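Amidohydrolase (Pseudomonas aeruginosa, PDB 2I5G) probably hydrolyses dipeptides in a metal-dependent manner, as other members of the membrane dipeptidase family (peptidase M19) do. Local coordinates at residues 32-37 against 84-89; 197-202 against 236-241; 91-96 against 118-123; 152-157 against 317-322. The protein carries 2 engineered substitutions. One frame throughout, in Å; residues are numbered along the deposited sequence.

Contact 1 of 4, residues 32-37 against 84-89; sequences GGLTAA and GKTGIL
Ala36 pairs with Gly87 and Ala37 with Ile88 as parallel strands, held by three backbone hydrogen bonds. Gly87 takes part in two of them: its N donates to Thr35 O (2.6 Å), and its O accepts from Ala37 N (3.1 Å), so its two bonds flank Ala36. Leu89 N then bonds Ala37 O at 2.9 Å. A CA-H...O contact, Ala36 CA to Gly87 O, supplements them.

One side-chain bond extends the pairing. Thr86 OG1, anti to its carbonyl carbon (chi1 -77°), donates to Leu34 O at 2.8 Å from a point 40° above that carbonyl's plane. Arg30 NH2 bonds the same oxygen, so two donors hold it, in a buried residue.

Ala36 and Gly87, bridged with CA atoms 4.2 Å apart, add little side-chain bulk at this point, while Leu89 CB rests on Ala37 O at 3.6 Å.

Each strand follows a helix closed by a Schellman motif, at Gly33 and Gly84, where positive phi suits glycine. Parallel strands that each follow a helix are the pattern of an alpha/beta barrel, consistent with the TIM-barrel clan. Strand 13-17 borders 36-40, strand 68-70 pairs beside 86-92, and helix 23-31 packs against Leu34, Thr86 and Ile88.

Contact 2 of 4, residues 197-202 against 236-241; sequences ELKFIA and MNIVGE
Leu198, Lys199 and Ala202 meet Ile238 and Val239 through aliphatic groups, with no ring or amide between them. Among the flat groups nearby, the Phe200 ring starts from a bond directed away from the contact; it meets the ring of His204 with planes about 35° apart and packs on Glu166, Ile169 and Leu170 of helix 162-171.

Ile238 works with both branches. Its CG2, anti to the backbone N, presses on Lys199 CB at 3.6 Å, while CD1 reaches Leu198 CD1 at 4.1 Å, the two side chains crossing at about a right angle. Lysine suits this exposed position because its methylenes can pack while its charge leaves: the chain bends at chi4 (58°), and NZ forms a salt bridge with Asp203.

The two segments belong to the successive helices 195-203 and 225-239, with parallel strand 207-210 between them in sequence, a helix-strand-helix succession consistent with the TIM-barrel clan of the family. Ile201 and Val239 both reach Val208 of that strand.

One residue further along, the branched Val239 divides its methyls. CG2 lies 3.8 Å from Leu198 O, an oxygen that also takes a weak intrahelical bond from Ala202 N; CG1 is 4.2 Å from Ala202 CB. Alanine's small side chain is consistent with the close backbones, CA to CA 5.4 Å for Ala202 and Val239, and its CB sits 3.8 Å from Val239 O.

Contact 3 of 4, residues 91-96 against 118-123; sequences GFQNAH and MCYNTQ
Where Gln93 to Ala95 pass Met118 to Tyr120, the two backbone runs, 93 to 95 and 118 to 120, are directed 122° apart, with the CA atoms of Asn94 and Cys119 4.8 Å from each other, and a weak hydrogen bond from Ala95 N to Met118 O (3.4 Å) is the one such bond between them. Ala95 directs its CB toward the other segment, where the Met118 carbonyl lies; its methyl adds little bulk there.

Tyr120 dominates the side-chain contacts. Its CG stands anti to the backbone N (chi1 -166°), and the ring lies beside Gln93, whose O approaches CD1 obliquely at 3.4 Å and whose OE1 comes 3.8 Å from CE1. The Gln93 amide and the ring are turned 79° apart. Asn121 OD1 sits over the centre of one ring face, 3.9 Å above the plane, and Trp44 meets the ring edge-to-face.

Asn94 brings its amide past the ring's stem, ND2 lying 3.5 Å from Tyr120 CB. The amide is fixed from both ends: ND2 donates to Val43 O, and OD1 accepts from His96 N at 2.9 Å, making an Asx turn. That donor stands well out of the amide carbonyl plane. Asparagine suits the place because one short group both donates and accepts.

Such loops, following the C-terminal ends of adjacent parallel strands, lie at the end where TIM-barrel enzymes generally place their active site, as is probable here. Strand 86-92 ends just before this contact, and the loop from Met118 leaves the neighbouring parallel strand 113-117 on its way to helix 139-151.

Contact 4 of 4, residues 152-157 against 317-322; sequences GIMCDL and RVLRDV
Met154, at the start of strand 154-156, points toward Val318 and Val322 of the last long helix, 304-323. The family belongs to the TIM-barrel clan, and here the C-terminal helix packs on the beginning of a parallel strand. The short axes of strand 154-156 and helix 317-322 approach to 9.9 Å, at 122° between their directions.

The contact is chiefly apolar. Met154, present as selenomethionine, leaves its backbone with CG anti to N (chi1 177°). Three levels of this one chain find three partners: CB lies 4.2 Å from Val322 CG2, the selenium 4.2 Å from Leu319 CD2, and the terminal CE near Val318 CG2, the side chains of Met154 and Val318 crossing at about a right angle. A long, unbranched residue suits the span from strand to helix. Val318 and Val322, four residues apart, put their branched side chains on the same side of the helix; the bond from Val322 N to Val318 O (2.8 Å) belongs to this turn. Leu319's side chain sets off to one side, but its tip comes nearer, also reaching Ile115 of strand 113-117. Val318 touches Pro175 as well, joining the helix to the loop before strand 177-181.

Polar partners lie outside the apolar cluster. Asp321 forms a salt bridge with Lys174, and Gly152 O accepts from Lys109 NZ. Gly152 itself ends helix 139-151 with a phi of 100°, readily adopted without a side chain, and its bare CA comes to rest 3.9 Å from Val322 O.

Contacts 1, 3 and 4 share one parallel sheet. Strand 86-92 links contacts 1 and 3, whose centres lie 24 Å apart on opposite sides of the chain's centre. Contact 4 touches both: Leu89 CD2 packs 4.0 Å from Leu319 CD1, and Met118 N probably donates to Asp156 O at 3.0 Å. Contact 2 is set apart near the surface, its nearest atoms about 5 Å from contact 4, within whose sequence loop it is nested. Contact 3 lies just beyond the C-terminal ends of strands 86-92 and 113-117, the side on which TIM-barrel enzymes carry their active sites, so it probably lies on the active-site side.

Contact 1 of 4, residues 32-37 against 84-89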
loop_
_atom_site.group_PDB
_atom_site.type_symbol
_atom_site.label_atom_id
_atom_site.label_comp_id
_atom_site.label_asym_id
_atom_site.label_seq_id
_atom_site.Cartn_x
_atom_site.Cartn_y
_atom_site.Cartn_z
ATOM N N GLY A 32 6.294 21.058 32.742
ATOM C CA GLY A 32 7.573 21.099 32.061
ATOM C C GLY A 32 7.768 22.349 31.224
ATOM O O GLY A 32 8.788 22.491 30.546
ATOM N N GLY A 33 6.788 23.248 31.261
ATOM C CA GLY A 33 6.878 24.486 30.504
ATOM C C GLY A 33 6.835 24.319 28.994
ATOM O O GLY A 33 7.228 25.219 28.251
ATOM N N LEU A 34 6.349 23.168 28.543
ATOM C CA LEU A 34 6.248 22.863 27.121
ATOM C C LEU A 34 5.381 23.909 26.429
ATOM O O LEU A 34 4.288 24.223 26.896
ATOM C CB LEU A 34 5.632 21.470 26.944
ATOM C CG LEU A 34 5.709 20.769 25.587
ATOM C CD1 LEU A 34 7.162 20.508 25.229
ATOM C CD2 LEU A 34 4.943 19.452 25.644
ATOM N N THR A 35 5.870 24.451 25.319
ATOM C CA THR A 35 5.114 25.454 24.578
ATOM C C THR A 35 4.228 24.775 23.541
ATOM O O THR A 35 3.037 25.075 23.436
ATOM C CB THR A 35 6.041 26.444 23.861
ATOM O OG1 THR A 35 6.957 27.009 24.806
ATOM C CG2 THR A 35 5.234 27.562 23.227
ATOM N N ALA A 36 4.808 23.853 22.779
ATOM C CA ALA A 36 4.041 23.144 21.765
ATOM C C ALA A 36 4.604 21.752 21.515
ATOM O O ALA A 36 5.755 21.469 21.844
ATOM C CB ALA A 36 4.022 23.946 20.475
ATOM N N ALA A 37 3.783 20.880 20.934
ATOM C CA ALA A 37 4.219 19.523 20.652
ATOM C C ALA A 37 3.493 18.838 19.495
ATOM O O ALA A 37 2.289 19.017 19.302
ATOM C CB ALA A 37 4.087 18.681 21.906
ATOM N N GLY A 84 0.333 31.136 28.600
ATOM C CA GLY A 84 0.611 30.133 29.612
ATOM C C GLY A 84 -0.093 28.817 29.337
ATOM O O GLY A 84 -0.690 28.222 30.234
ATOM N N LYS A 85 -0.029 28.364 28.089
ATOM C CA LYS A 85 -0.660 27.111 27.707
ATOM C C LYS A 85 0.248 26.314 26.797
ATOM O O LYS A 85 1.310 26.788 26.391
ATOM C CB LYS A 85 -1.997 27.372 27.004
ATOM C CG LYS A 85 -3.089 27.873 27.935
ATOM C CD LYS A 85 -4.364 28.209 27.187
ATOM C CE LYS A 85 -5.340 28.916 28.101
ATOM N NZ LYS A 85 -6.570 29.319 27.375
ATOM N N THR A 86 -0.181 25.097 26.482
ATOM C CA THR A 86 0.583 24.215 25.616
ATOM C C THR A 86 -0.116 24.023 24.289
ATOM O O THR A 86 -1.252 23.554 24.230
ATOM C CB THR A 86 0.791 22.838 26.268
ATOM O OG1 THR A 86 1.816 22.933 27.260
ATOM C CG2 THR A 86 1.189 21.807 25.226
ATOM N N GLY A 87 0.577 24.380 23.220
ATOM C CA GLY A 87 -0.002 24.238 21.904
ATOM C C GLY A 87 0.104 22.803 21.457
ATOM O O GLY A 87 1.104 22.138 21.733
ATOM N N ILE A 88 -0.928 22.320 20.774
ATOM C CA ILE A 88 -0.939 20.949 20.288
ATOM C C ILE A 88 -1.071 20.895 18.777
ATOM O O ILE A 88 -2.059 21.347 18.205
ATOM C CB ILE A 88 -2.068 20.141 20.962
ATOM C CG1 ILE A 88 -1.699 19.918 22.431
ATOM C CG2 ILE A 88 -2.277 18.803 20.257
ATOM C CD1 ILE A 88 -2.726 19.146 23.207
ATOM N N LEU A 89 -0.039 20.347 18.144
ATOM C CA LEU A 89 0.022 20.218 16.696
ATOM C C LEU A 89 -0.198 18.760 16.285
ATOM O O LEU A 89 0.615 17.884 16.591
ATOM C CB LEU A 89 1.386 20.725 16.206
ATOM C CG LEU A 89 1.906 20.314 14.822
ATOM C CD1 LEU A 89 0.853 20.611 13.778
ATOM C CD2 LEU A 89 3.217 21.047 14.508
#

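Contact 2 of 4, residues 197-202 against 236-241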
loop_
_atom_site.group_PDB
_atom_site.type_symbol
_atom_site.label_atom_id
_atom_site.label_comp_id
_atom_site.label_asym_id
_atom_site.label_seq_id
_atom_site.Cartn_x
_atom_site.Cartn_y
_atom_site.Cartn_z
ATOM N N GLU A 197 23.639 9.977 6.131
ATOM C CA GLU A 197 22.222 10.317 6.051
ATOM C C GLU A 197 21.910 11.646 6.721
ATOM O O GLU A 197 21.193 12.485 6.169
ATOM C CB GLU A 197 21.379 9.229 6.703
ATOM C CG GLU A 197 21.258 7.971 5.892
ATOM C CD GLU A 197 20.331 6.965 6.541
ATOM O OE1 GLU A 197 20.740 6.331 7.537
ATOM O OE2 GLU A 197 19.185 6.821 6.058
ATOM N N LEU A 198 22.439 11.824 7.928
ATOM C CA LEU A 198 22.220 13.044 8.680
ATOM C C LEU A 198 22.805 14.244 7.950
ATOM O O LEU A 198 22.259 15.340 8.005
ATOM C CB LEU A 198 22.861 12.923 10.056
ATOM C CG LEU A 198 22.279 11.857 10.986
ATOM C CD1 LEU A 198 23.160 11.759 12.208
ATOM C CD2 LEU A 198 20.839 12.210 11.384
ATOM N N LYS A 199 23.922 14.035 7.265
ATOM C CA LYS A 199 24.573 15.121 6.546
ATOM C C LYS A 199 23.810 15.442 5.278
ATOM O O LYS A 199 23.716 16.606 4.874
ATOM C CB LYS A 199 26.020 14.742 6.213
ATOM C CG LYS A 199 26.739 15.747 5.321
ATOM C CD LYS A 199 28.219 15.396 5.148
ATOM C CE LYS A 199 28.794 15.972 3.856
ATOM N NZ LYS A 199 28.667 17.450 3.763
ATOM N N PHE A 200 23.247 14.405 4.668
ATOM C CA PHE A 200 22.487 14.552 3.433
ATOM C C PHE A 200 21.173 15.315 3.631
ATOM O O PHE A 200 20.774 16.098 2.769
ATOM C CB PHE A 200 22.186 13.171 2.839
ATOM C CG PHE A 200 21.560 13.213 1.466
ATOM C CD1 PHE A 200 22.354 13.231 0.328
ATOM C CD2 PHE A 200 20.174 13.236 1.317
ATOM C CE1 PHE A 200 21.777 13.273 -0.944
ATOM C CE2 PHE A 200 19.588 13.279 0.052
ATOM C CZ PHE A 200 20.392 13.298 -1.083
ATOM N N ILE A 201 20.494 15.093 4.754
ATOM C CA ILE A 201 19.226 15.783 4.967
ATOM C C ILE A 201 19.437 17.229 5.383
ATOM O O ILE A 201 18.606 18.087 5.098
ATOM C CB ILE A 201 18.337 15.081 6.021
ATOM C CG1 ILE A 201 16.960 15.746 6.042
ATOM C CG2 ILE A 201 18.987 15.150 7.401
ATOM C CD1 ILE A 201 16.000 15.159 7.061
ATOM N N ALA A 202 20.545 17.505 6.057
ATOM C CA ALA A 202 20.825 18.875 6.470
ATOM C C ALA A 202 21.281 19.690 5.253
ATOM O O ALA A 202 20.894 20.850 5.091
ATOM C CB ALA A 202 21.900 18.891 7.552
HETATM N N MSE A 236 24.336 17.441 16.180
HETATM C CA MSE A 236 24.572 18.841 15.871
HETATM C C MSE A 236 25.951 19.025 15.250
HETATM O O MSE A 236 26.208 20.019 14.572
HETATM C CB MSE A 236 24.454 19.697 17.129
HETATM C CG MSE A 236 24.586 21.181 16.848
HETATM SE SE MSE A 236 24.228 22.284 18.383
HETATM C CE MSE A 236 25.988 22.205 19.188
ATOM N N ASN A 237 26.836 18.062 15.482
ATOM C CA ASN A 237 28.182 18.123 14.927
ATOM C C ASN A 237 28.165 17.910 13.411
ATOM O O ASN A 237 29.088 18.329 12.709
ATOM C CB ASN A 237 29.070 17.068 15.589
ATOM C CG ASN A 237 30.420 16.919 14.900
ATOM O OD1 ASN A 237 31.190 17.873 14.795
ATOM N ND2 ASN A 237 30.712 15.710 14.428
ATOM N N ILE A 238 27.115 17.259 12.912
ATOM C CA ILE A 238 26.974 16.985 11.480
ATOM C C ILE A 238 25.949 17.915 10.843
ATOM O O ILE A 238 26.196 18.528 9.804
ATOM C CB ILE A 238 26.502 15.530 11.245
ATOM C CG1 ILE A 238 27.505 14.556 11.859
ATOM C CG2 ILE A 238 26.337 15.257 9.755
ATOM C CD1 ILE A 238 27.008 13.133 11.904
ATOM N N VAL A 239 24.792 17.998 11.488
ATOM C CA VAL A 239 23.664 18.816 11.039
ATOM C C VAL A 239 23.851 20.340 11.157
ATOM O O VAL A 239 23.425 21.096 10.285
ATOM C CB VAL A 239 22.378 18.402 11.823
ATOM C CG1 VAL A 239 21.283 19.441 11.646
ATOM C CG2 VAL A 239 21.904 17.040 11.350
ATOM N N GLY A 240 24.477 20.792 12.236
ATOM C CA GLY A 240 24.657 22.221 12.421
ATOM C C GLY A 240 23.625 22.764 13.396
ATOM O O GLY A 240 22.588 22.132 13.615
ATOM N N GLU A 241 23.878 23.941 13.962
ATOM C CA GLU A 241 22.959 24.506 14.940
ATOM C C GLU A 241 21.642 25.045 14.424
ATOM O O GLU A 241 20.813 25.483 15.212
ATOM C CB GLU A 241 23.648 25.594 15.761
ATOM C CG GLU A 241 24.259 26.710 14.955
ATOM C CD GLU A 241 24.788 27.815 15.843
ATOM O OE1 GLU A 241 23.967 28.599 16.358
ATOM O OE2 GLU A 241 26.020 27.888 16.040
#

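Contact 3 of 4, residues 91-96 against 118-123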
loop_
_atom_site.group_PDB
_atom_site.type_symbol
_atom_site.label_atom_id
_atom_site.label_comp_id
_atom_site.label_asym_id
_atom_site.label_seq_id
_atom_site.Cartn_x
_atom_site.Cartn_y
_atom_site.Cartn_z
ATOM N N GLY A 91 -0.263 15.332 14.362
ATOM C CA GLY A 91 0.632 14.662 13.439
ATOM C C GLY A 91 0.265 13.215 13.152
ATOM O O GLY A 91 -0.401 12.551 13.959
ATOM N N PHE A 92 0.685 12.732 11.983
ATOM C CA PHE A 92 0.450 11.345 11.579
ATOM C C PHE A 92 1.815 10.687 11.473
ATOM O O PHE A 92 2.771 11.297 10.984
ATOM C CB PHE A 92 -0.184 11.244 10.186
ATOM C CG PHE A 92 -1.577 11.777 10.088
ATOM C CD1 PHE A 92 -2.243 12.275 11.199
ATOM C CD2 PHE A 92 -2.241 11.745 8.867
ATOM C CE1 PHE A 92 -3.549 12.730 11.092
ATOM C CE2 PHE A 92 -3.547 12.196 8.750
ATOM C CZ PHE A 92 -4.202 12.690 9.863
ATOM N N GLN A 93 1.924 9.448 11.921
ATOM C CA GLN A 93 3.190 8.762 11.789
ATOM C C GLN A 93 3.085 7.787 10.622
ATOM O O GLN A 93 3.883 6.863 10.482
ATOM C CB GLN A 93 3.553 8.043 13.086
ATOM C CG GLN A 93 4.120 8.981 14.136
ATOM C CD GLN A 93 5.113 8.300 15.062
ATOM O OE1 GLN A 93 6.116 7.728 14.611
ATOM N NE2 GLN A 93 4.844 8.362 16.365
ATOM N N ASN A 94 2.087 8.014 9.774
ATOM C CA ASN A 94 1.872 7.166 8.610
ATOM C C ASN A 94 1.026 7.909 7.581
ATOM O O ASN A 94 0.065 8.588 7.933
ATOM C CB ASN A 94 1.154 5.880 9.019
ATOM C CG ASN A 94 1.326 4.764 8.004
ATOM O OD1 ASN A 94 1.550 5.011 6.821
ATOM N ND2 ASN A 94 1.210 3.526 8.464
ATOM N N ALA A 95 1.388 7.780 6.310
ATOM C CA ALA A 95 0.637 8.424 5.241
ATOM C C ALA A 95 -0.572 7.566 4.879
ATOM O O ALA A 95 -1.413 7.971 4.078
ATOM C CB ALA A 95 1.521 8.603 4.023
ATOM N N HIS A 96 -0.656 6.384 5.487
ATOM C CA HIS A 96 -1.742 5.451 5.220
ATOM C C HIS A 96 -3.131 6.041 5.446
ATOM O O HIS A 96 -4.108 5.600 4.828
ATOM C CB HIS A 96 -1.569 4.187 6.061
ATOM C CG HIS A 96 -2.554 3.110 5.730
ATOM N ND1 HIS A 96 -2.666 2.571 4.465
ATOM C CD2 HIS A 96 -3.493 2.494 6.488
ATOM C CE1 HIS A 96 -3.634 1.671 4.458
ATOM N NE2 HIS A 96 -4.151 1.605 5.673
HETATM N N MSE A 118 5.868 9.751 6.146
HETATM C CA MSE A 118 5.570 9.062 4.896
HETATM C C MSE A 118 5.165 7.604 5.067
HETATM O O MSE A 118 4.195 7.149 4.469
HETATM C CB MSE A 118 6.767 9.152 3.950
HETATM C CG MSE A 118 6.468 9.877 2.650
HETATM SE SE MSE A 118 5.537 11.544 2.958
HETATM C CE MSE A 118 6.802 12.310 4.186
ATOM N N CYS A 119 5.908 6.870 5.884
ATOM C CA CYS A 119 5.612 5.464 6.090
ATOM C C CYS A 119 5.848 5.092 7.538
ATOM O O CYS A 119 6.367 5.898 8.315
ATOM C CB CYS A 119 6.516 4.609 5.204
ATOM S SG CYS A 119 6.543 5.090 3.456
ATOM N N TYR A 120 5.474 3.866 7.895
ATOM C CA TYR A 120 5.670 3.379 9.251
ATOM C C TYR A 120 6.173 1.939 9.280
ATOM O O TYR A 120 5.385 0.998 9.226
ATOM C CB TYR A 120 4.373 3.467 10.057
ATOM C CG TYR A 120 4.613 3.289 11.539
ATOM C CD1 TYR A 120 5.161 4.327 12.303
ATOM C CD2 TYR A 120 4.366 2.069 12.166
ATOM C CE1 TYR A 120 5.463 4.153 13.649
ATOM C CE2 TYR A 120 4.667 1.880 13.512
ATOM C CZ TYR A 120 5.217 2.927 14.250
ATOM O OH TYR A 120 5.536 2.746 15.584
ATOM N N ASN A 121 7.492 1.784 9.351
ATOM C CA ASN A 121 8.142 0.474 9.426
ATOM C C ASN A 121 8.066 -0.431 8.204
ATOM O O ASN A 121 9.080 -0.991 7.788
ATOM C CB ASN A 121 7.615 -0.308 10.633
ATOM C CG ASN A 121 7.708 0.479 11.922
ATOM O OD1 ASN A 121 8.337 1.545 11.974
ATOM N ND2 ASN A 121 7.085 -0.043 12.982
ATOM N N THR A 122 6.874 -0.589 7.635
ATOM C CA THR A 122 6.695 -1.466 6.481
ATOM C C THR A 122 6.187 -0.764 5.219
ATOM O O THR A 122 5.974 0.448 5.213
ATOM C CB THR A 122 5.741 -2.612 6.830
ATOM O OG1 THR A 122 4.590 -2.077 7.491
ATOM C CG2 THR A 122 6.423 -3.615 7.742
ATOM N N GLN A 123 5.982 -1.532 4.154
ATOM C CA GLN A 123 5.524 -0.964 2.889
ATOM C C GLN A 123 4.155 -0.285 2.943
ATOM O O GLN A 123 3.196 -0.811 3.507
ATOM C CB GLN A 123 5.536 -2.034 1.795
ATOM C CG GLN A 123 5.194 -1.514 0.412
ATOM C CD GLN A 123 5.565 -2.499 -0.684
ATOM O OE1 GLN A 123 6.742 -2.801 -0.889
ATOM N NE2 GLN A 123 4.560 -3.009 -1.393
#

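Contact 4 of 4, residues 152-157 against 317-322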
loop_
_atom_site.group_PDB
_atom_site.type_symbol
_atom_site.label_atom_id
_atom_site.label_comp_id
_atom_site.label_asym_id
_atom_site.label_seq_id
_atom_site.Cartn_x
_atom_site.Cartn_y
_atom_site.Cartn_z
ATOM N N GLY A 152 0.725 22.375 2.483
ATOM C CA GLY A 152 1.435 22.836 3.659
ATOM C C GLY A 152 1.535 21.848 4.808
ATOM O O GLY A 152 1.286 22.210 5.955
ATOM N N ILE A 153 1.882 20.600 4.511
ATOM C CA ILE A 153 2.039 19.589 5.547
ATOM C C ILE A 153 3.459 19.088 5.424
ATOM O O ILE A 153 3.863 18.622 4.368
ATOM C CB ILE A 153 1.079 18.400 5.361
ATOM C CG1 ILE A 153 -0.355 18.831 5.695
ATOM C CG2 ILE A 153 1.518 17.241 6.246
ATOM C CD1 ILE A 153 -1.384 17.726 5.548
HETATM N N MSE A 154 4.216 19.185 6.507
HETATM C CA MSE A 154 5.604 18.761 6.498
HETATM C C MSE A 154 5.799 17.254 6.400
HETATM O O MSE A 154 5.088 16.478 7.048
HETATM C CB MSE A 154 6.301 19.295 7.743
HETATM C CG MSE A 154 7.740 18.859 7.874
HETATM SE SE MSE A 154 8.683 19.911 9.185
HETATM C CE MSE A 154 10.434 19.858 8.362
ATOM N N CYS A 155 6.772 16.854 5.584
ATOM C CA CYS A 155 7.110 15.448 5.373
ATOM C C CYS A 155 8.053 14.963 6.468
ATOM O O CYS A 155 9.098 15.569 6.717
ATOM C CB CYS A 155 7.788 15.266 4.017
ATOM S SG CYS A 155 6.768 15.680 2.580
ATOM N N ASP A 156 7.677 13.867 7.116
ATOM C CA ASP A 156 8.475 13.286 8.190
ATOM C C ASP A 156 8.998 11.937 7.704
ATOM O O ASP A 156 8.295 11.212 6.987
ATOM C CB ASP A 156 7.611 13.127 9.449
ATOM C CG ASP A 156 8.391 12.583 10.636
ATOM O OD1 ASP A 156 9.546 13.017 10.845
ATOM O OD2 ASP A 156 7.841 11.735 11.369
ATOM N N LEU A 157 10.231 11.603 8.092
ATOM C CA LEU A 157 10.853 10.362 7.646
ATOM C C LEU A 157 11.534 9.525 8.718
ATOM O O LEU A 157 12.302 8.617 8.396
ATOM C CB LEU A 157 11.874 10.676 6.556
ATOM C CG LEU A 157 11.376 11.461 5.342
ATOM C CD1 LEU A 157 12.574 12.003 4.592
ATOM C CD2 LEU A 157 10.510 10.583 4.446
ATOM N N ARG A 317 11.168 27.877 13.096
ATOM C CA ARG A 317 11.660 28.382 11.816
ATOM C C ARG A 317 11.344 27.484 10.616
ATOM O O ARG A 317 10.997 27.981 9.541
ATOM C CB ARG A 317 13.169 28.623 11.896
ATOM C CG ARG A 317 13.800 29.030 10.574
ATOM C CD ARG A 317 15.146 29.704 10.789
ATOM N NE ARG A 317 15.005 30.955 11.534
ATOM C CZ ARG A 317 14.337 32.021 11.096
ATOM N NH1 ARG A 317 13.742 32.002 9.909
ATOM N NH2 ARG A 317 14.259 33.109 11.851
ATOM N N VAL A 318 11.456 26.171 10.791
ATOM C CA VAL A 318 11.172 25.248 9.695
ATOM C C VAL A 318 9.667 25.103 9.454
ATOM O O VAL A 318 9.217 25.009 8.311
ATOM C CB VAL A 318 11.775 23.854 9.963
ATOM C CG1 VAL A 318 10.994 23.143 11.054
ATOM C CG2 VAL A 318 11.774 23.048 8.688
ATOM N N LEU A 319 8.889 25.082 10.532
ATOM C CA LEU A 319 7.442 24.972 10.409
ATOM C C LEU A 319 6.914 26.224 9.737
ATOM O O LEU A 319 5.920 26.179 9.020
ATOM C CB LEU A 319 6.790 24.807 11.784
ATOM C CG LEU A 319 6.930 23.406 12.390
ATOM C CD1 LEU A 319 6.370 23.379 13.794
ATOM C CD2 LEU A 319 6.202 22.409 11.501
ATOM N N ARG A 320 7.587 27.345 9.975
ATOM C CA ARG A 320 7.182 28.610 9.381
ATOM C C ARG A 320 7.454 28.516 7.886
ATOM O O ARG A 320 6.645 28.941 7.055
ATOM C CB ARG A 320 7.984 29.759 9.994
ATOM C CG ARG A 320 7.598 31.139 9.488
ATOM C CD ARG A 320 8.525 32.202 10.071
ATOM N NE ARG A 320 8.399 32.317 11.525
ATOM C CZ ARG A 320 7.347 32.846 12.146
ATOM N NH1 ARG A 320 6.324 33.315 11.439
ATOM N NH2 ARG A 320 7.313 32.906 13.474
ATOM N N ASP A 321 8.605 27.938 7.557
ATOM C CA ASP A 321 9.006 27.765 6.170
ATOM C C ASP A 321 7.983 26.895 5.446
ATOM O O ASP A 321 7.393 27.316 4.456
ATOM C CB ASP A 321 10.376 27.085 6.095
ATOM C CG ASP A 321 10.997 27.163 4.707
ATOM O OD1 ASP A 321 10.249 27.221 3.708
ATOM O OD2 ASP A 321 12.244 27.156 4.617
ATOM N N VAL A 322 7.769 25.686 5.960
ATOM C CA VAL A 322 6.849 24.732 5.344
ATOM C C VAL A 322 5.370 25.130 5.265
ATOM O O VAL A 322 4.699 24.782 4.302
ATOM C CB VAL A 322 6.946 23.359 6.031
ATOM C CG1 VAL A 322 8.378 22.843 5.950
ATOM C CG2 VAL A 322 6.497 23.470 7.470
#